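Local coordinates for enoyl-CoA hydratase (Bacillus halodurans, PDB 3LKE), which probably hydrates the double bond of enoyl-CoA thioesters, as a trimeric member of the crotonase (enoyl-CoA hydratase/isomerase) family, at residues Thr245-Lys248 with Lys249-Ala253; Val81-Arg84 with Glu85-Val89. All blocks are in the same frame, centred on the assembly; numbering follows the deposited sequence.

Interaction 1 of 2, residues Thr245-Lys248 with Lys249-Ala253; sequences TEIK and KRLEA
Thr-245 joins the second turn of helix 245-253 through its backbone: its O accepts the N-H of Lys-249 at 3.0 Å, the first of four i to i+4 bonds across this stretch. Glu-246 contributes both main chain and side chain to Arg-250, four residues on. Its O takes Arg-250 N, while its carboxylate reaches the guanidinium in a salt bridge, OE2 to NE at 2.7 Å, with an N-H...O angle of 153°. OE2 offers the lone pair turned away from OE1 and meets the guanidinium at its edge, 16° out of that plane; carboxylate and guanidinium are steeply inclined to each other. Glu-246 starts with CG opposite its backbone N and then bends at chi2 (70°), which brings the acid back to Arg-250, whose chain runs straight from CG to NE. Ile-247 O accepts Leu-251 N almost linearly, and the isoleucine lies alongside the leucine, both side chains pointing the same way, with Ile-247 CG2 3.9 Å from Leu-251 CD1. Lys-248 O receives Glu-252 N at 2.8 Å. The lysine chain, extended until its last bend, crosses the glutamate, CE passing 3.3 Å from Glu-252 OE2 and NZ 3.6 Å from it, a long salt bridge. Two i to i+4 ion pairs, one close and one loose, thus accompany the backbone bonds of this C-terminal helix. The other guanidinium nitrogens of Arg-250 are engaged too: NH1 bonds Lys-140 O and Glu-206 O of a second subunit, and NH2 more weakly Gly-207 O of that subunit. Tyr-208 of the same subunit packs on Glu-246, Ile-247 and Arg-250, while Leu-251 rests on Leu-71 and Ala-75, so helix 245-253 lies between helix 68-76 and the second subunit.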
# COMPACT_ATOMS: atom_id res chain seq x y z
N THR A 245 4.85 -11.74 -33.94
CA THR A 245 6.10 -12.35 -34.37
C THR A 245 7.32 -11.91 -33.56
O THR A 245 8.32 -12.63 -33.49
CB THR A 245 6.38 -12.08 -35.87
OG1 THR A 245 6.57 -10.68 -36.09
CG2 THR A 245 5.21 -12.57 -36.71
N GLU A 246 7.25 -10.73 -32.95
CA GLU A 246 8.37 -10.22 -32.16
C GLU A 246 8.72 -11.15 -30.99
O GLU A 246 9.90 -11.29 -30.63
CB GLU A 246 8.06 -8.81 -31.63
CG GLU A 246 9.17 -8.22 -30.76
CD GLU A 246 10.41 -7.86 -31.56
OE1 GLU A 246 10.33 -7.77 -32.80
OE2 GLU A 246 11.48 -7.66 -30.94
N ILE A 247 7.70 -11.76 -30.40
CA ILE A 247 7.89 -12.61 -29.23
C ILE A 247 8.60 -13.90 -29.65
O ILE A 247 9.56 -14.33 -29.00
CB ILE A 247 6.54 -12.93 -28.53
CG1 ILE A 247 6.09 -11.77 -27.63
CG2 ILE A 247 6.65 -14.18 -27.68
CD1 ILE A 247 5.94 -10.42 -28.31
N LYS A 248 8.15 -14.50 -30.74
CA LYS A 248 8.84 -15.68 -31.27
C LYS A 248 10.29 -15.33 -31.57
O LYS A 248 11.21 -16.06 -31.18
CB LYS A 248 8.14 -16.18 -32.55
CG LYS A 248 8.77 -17.40 -33.20
CD LYS A 248 7.98 -17.80 -34.44
CE LYS A 248 8.56 -19.02 -35.13
NZ LYS A 248 8.44 -20.24 -34.29
N LYS A 249 10.50 -14.21 -32.26
CA LYS A 249 11.84 -13.76 -32.61
C LYS A 249 12.70 -13.60 -31.37
O LYS A 249 13.86 -14.02 -31.34
CB LYS A 249 11.78 -12.45 -33.40
CG LYS A 249 13.13 -11.92 -33.83
CD LYS A 249 13.03 -10.49 -34.33
CE LYS A 249 14.29 -10.07 -35.06
NZ LYS A 249 15.52 -10.42 -34.29
N ARG A 250 12.13 -12.99 -30.33
CA ARG A 250 12.89 -12.72 -29.12
C ARG A 250 13.24 -14.01 -28.38
O ARG A 250 14.39 -14.21 -27.98
CB ARG A 250 12.14 -11.75 -28.20
CG ARG A 250 12.30 -10.30 -28.61
CD ARG A 250 11.45 -9.33 -27.77
NE ARG A 250 11.57 -7.97 -28.29
CZ ARG A 250 12.07 -6.94 -27.63
NH1 ARG A 250 12.48 -7.06 -26.37
NH2 ARG A 250 12.14 -5.76 -28.22
N LEU A 251 12.25 -14.87 -28.20
CA LEU A 251 12.47 -16.15 -27.55
C LEU A 251 13.49 -16.97 -28.33
O LEU A 251 14.31 -17.67 -27.74
CB LEU A 251 11.16 -16.92 -27.42
CG LEU A 251 10.13 -16.36 -26.45
CD1 LEU A 251 8.86 -17.18 -26.48
CD2 LEU A 251 10.70 -16.28 -25.03
N GLU A 252 13.43 -16.88 -29.65
CA GLU A 252 14.34 -17.63 -30.52
C GLU A 252 15.78 -17.22 -30.29
O GLU A 252 16.69 -18.05 -30.36
CB GLU A 252 13.96 -17.45 -32.00
CG GLU A 252 13.00 -18.49 -32.52
CD GLU A 252 12.43 -18.12 -33.88
OE1 GLU A 252 12.57 -16.94 -34.29
OE2 GLU A 252 11.83 -19.00 -34.54
N ALA A 253 16.00 -15.94 -30.02
CA ALA A 253 17.35 -15.43 -29.82
C ALA A 253 17.88 -15.79 -28.44
O ALA A 253 19.04 -16.20 -28.29
CB ALA A 253 17.38 -13.92 -30.04

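Interaction 2 of 2, residues Val81-Arg84 with Glu85-Val89; sequences VRLR and EVLHV
Leu-83 and Leu-87, one turn apart on helix 81-98, meet through CD1 of each at 3.8 Å. The backbone between them is bonded as well: Leu-83 O accepts Leu-87 N at 3.0 Å, the straightest of the four bonds here. The other three follow the same i to i+4 pattern. Val-81 O takes Glu-85 N, Arg-82 O takes Val-86 N at a longer 3.2 Å, and Arg-84 O takes His-88 N at 2.9 Å, so each carbonyl of 81-84 has an amide partner in the next turn. At the helix start, the amide of Val-81 has a weak hydrogen bond to Ser-79 OG. Apolar groups of the second turn also press on the carbonyl oxygens: Val-86 CG1 comes within 3.1 Å of Leu-83 O, and His-88 CB equally near Arg-84 O. The valine methyl is carried there by a chi1 of 62°, which tucks CG1 between its own N and carbonyl carbon; the same methyl is 4.3 Å from Leu-83 CD1. Leu-87, with CG opposite its carbonyl carbon, leans back over the preceding turn. The polar ends of Arg-84 and Arg-82 find their partners outside 81-89: Arg-84 extends its chain to a salt bridge from NH1 to Glu-236 OE2, whereas Arg-82 has a long, weak ion pair with Asp-77. His-88 sets its ring edge-to-face with His-92 one turn further along. This is the ordinary bonding of an amphipathic helix start, with the leucines turned into the protein. Leu-83 packs on Val-239 and Leu-87 on Thr-235, both of helix 223-241, with Phe-242 on Leu-83 and Leu-147 on Leu-87, both from loops; Glu-85 touches Ala-30 and Val-89 touches Thr-34, so helix 30-45 borders another flank.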
# COMPACT_ATOMS: atom_id res chain seq x y z
N VAL A 81 -4.16 -23.02 -27.68
CA VAL A 81 -4.69 -24.02 -26.76
C VAL A 81 -3.67 -24.47 -25.71
O VAL A 81 -4.00 -24.64 -24.53
CB VAL A 81 -5.25 -25.24 -27.52
CG1 VAL A 81 -5.56 -26.38 -26.56
CG2 VAL A 81 -6.48 -24.85 -28.32
N ARG A 82 -2.43 -24.69 -26.15
CA ARG A 82 -1.38 -25.14 -25.25
C ARG A 82 -1.06 -24.06 -24.22
O ARG A 82 -0.95 -24.34 -23.04
CB ARG A 82 -0.11 -25.49 -26.03
CG ARG A 82 -0.34 -26.47 -27.17
CD ARG A 82 -0.38 -27.92 -26.68
NE ARG A 82 0.93 -28.38 -26.23
CZ ARG A 82 2.00 -28.47 -27.01
NH1 ARG A 82 1.94 -28.12 -28.29
NH2 ARG A 82 3.15 -28.90 -26.51
N LEU A 83 -0.91 -22.82 -24.69
CA LEU A 83 -0.63 -21.70 -23.80
C LEU A 83 -1.73 -21.55 -22.75
O LEU A 83 -1.44 -21.47 -21.55
CB LEU A 83 -0.46 -20.40 -24.60
CG LEU A 83 0.01 -19.16 -23.82
CD1 LEU A 83 1.17 -19.51 -22.88
CD2 LEU A 83 0.42 -18.05 -24.77
N ARG A 84 -2.99 -21.53 -23.18
CA ARG A 84 -4.09 -21.34 -22.24
C ARG A 84 -4.17 -22.48 -21.23
O ARG A 84 -4.49 -22.26 -20.06
CB ARG A 84 -5.43 -21.15 -22.98
CG ARG A 84 -5.51 -19.82 -23.74
CD ARG A 84 -6.84 -19.65 -24.47
NE ARG A 84 -6.90 -18.37 -25.17
CZ ARG A 84 -7.29 -17.23 -24.62
NH1 ARG A 84 -7.65 -17.19 -23.34
NH2 ARG A 84 -7.32 -16.12 -25.34
N GLU A 85 -3.87 -23.69 -21.68
CA GLU A 85 -3.88 -24.86 -20.81
C GLU A 85 -2.89 -24.71 -19.65
O GLU A 85 -3.26 -24.93 -18.49
CB GLU A 85 -3.58 -26.13 -21.61
CG GLU A 85 -3.35 -27.37 -20.76
CD GLU A 85 -3.10 -28.61 -21.61
OE1 GLU A 85 -3.58 -28.65 -22.77
OE2 GLU A 85 -2.43 -29.54 -21.11
N VAL A 86 -1.65 -24.32 -19.95
CA VAL A 86 -0.63 -24.24 -18.92
C VAL A 86 -0.86 -23.03 -18.00
O VAL A 86 -0.68 -23.12 -16.79
CB VAL A 86 0.81 -24.22 -19.50
CG1 VAL A 86 1.03 -23.02 -20.37
CG2 VAL A 86 1.84 -24.27 -18.38
N LEU A 87 -1.29 -21.92 -18.59
CA LEU A 87 -1.64 -20.75 -17.81
C LEU A 87 -2.76 -21.09 -16.84
O LEU A 87 -2.76 -20.66 -15.69
CB LEU A 87 -2.04 -19.59 -18.72
CG LEU A 87 -0.85 -18.94 -19.41
CD1 LEU A 87 -1.28 -17.91 -20.45
CD2 LEU A 87 0.10 -18.32 -18.37
N HIS A 88 -3.71 -21.90 -17.31
CA HIS A 88 -4.86 -22.25 -16.51
C HIS A 88 -4.43 -23.00 -15.25
O HIS A 88 -4.85 -22.66 -14.14
CB HIS A 88 -5.85 -23.08 -17.35
CG HIS A 88 -7.05 -23.56 -16.59
ND1 HIS A 88 -8.07 -22.72 -16.21
CD2 HIS A 88 -7.40 -24.79 -16.15
CE1 HIS A 88 -8.99 -23.41 -15.56
NE2 HIS A 88 -8.61 -24.67 -15.52
N VAL A 89 -3.60 -24.02 -15.42
CA VAL A 89 -3.14 -24.83 -14.30
C VAL A 89 -2.25 -24.00 -13.37
O VAL A 89 -2.43 -24.02 -12.16
CB VAL A 89 -2.38 -26.08 -14.78
CG1 VAL A 89 -1.88 -26.89 -13.60
CG2 VAL A 89 -3.29 -26.94 -15.66

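Interaction 2, at the start of helix 81-98, comes well before interaction 1, which lies on helix 245-253 near the C-terminus. Their centres are 19 Å apart and their nearest atoms about 8 Å, so they do not touch. Phe-242, in the loop between helices 223-241 and 245-253, links them: it packs against Leu-83 of interaction 2 and Leu-251 of interaction 1. Helix 68-76, just before helix 81-98, likewise touches the C-terminal helix, through Leu-71 and Ala-75. Both contacts belong to the helical parts outside the main sheet of the crotonase-like fold, but only interaction 1 meets a second subunit; interaction 2 packs within its own chain.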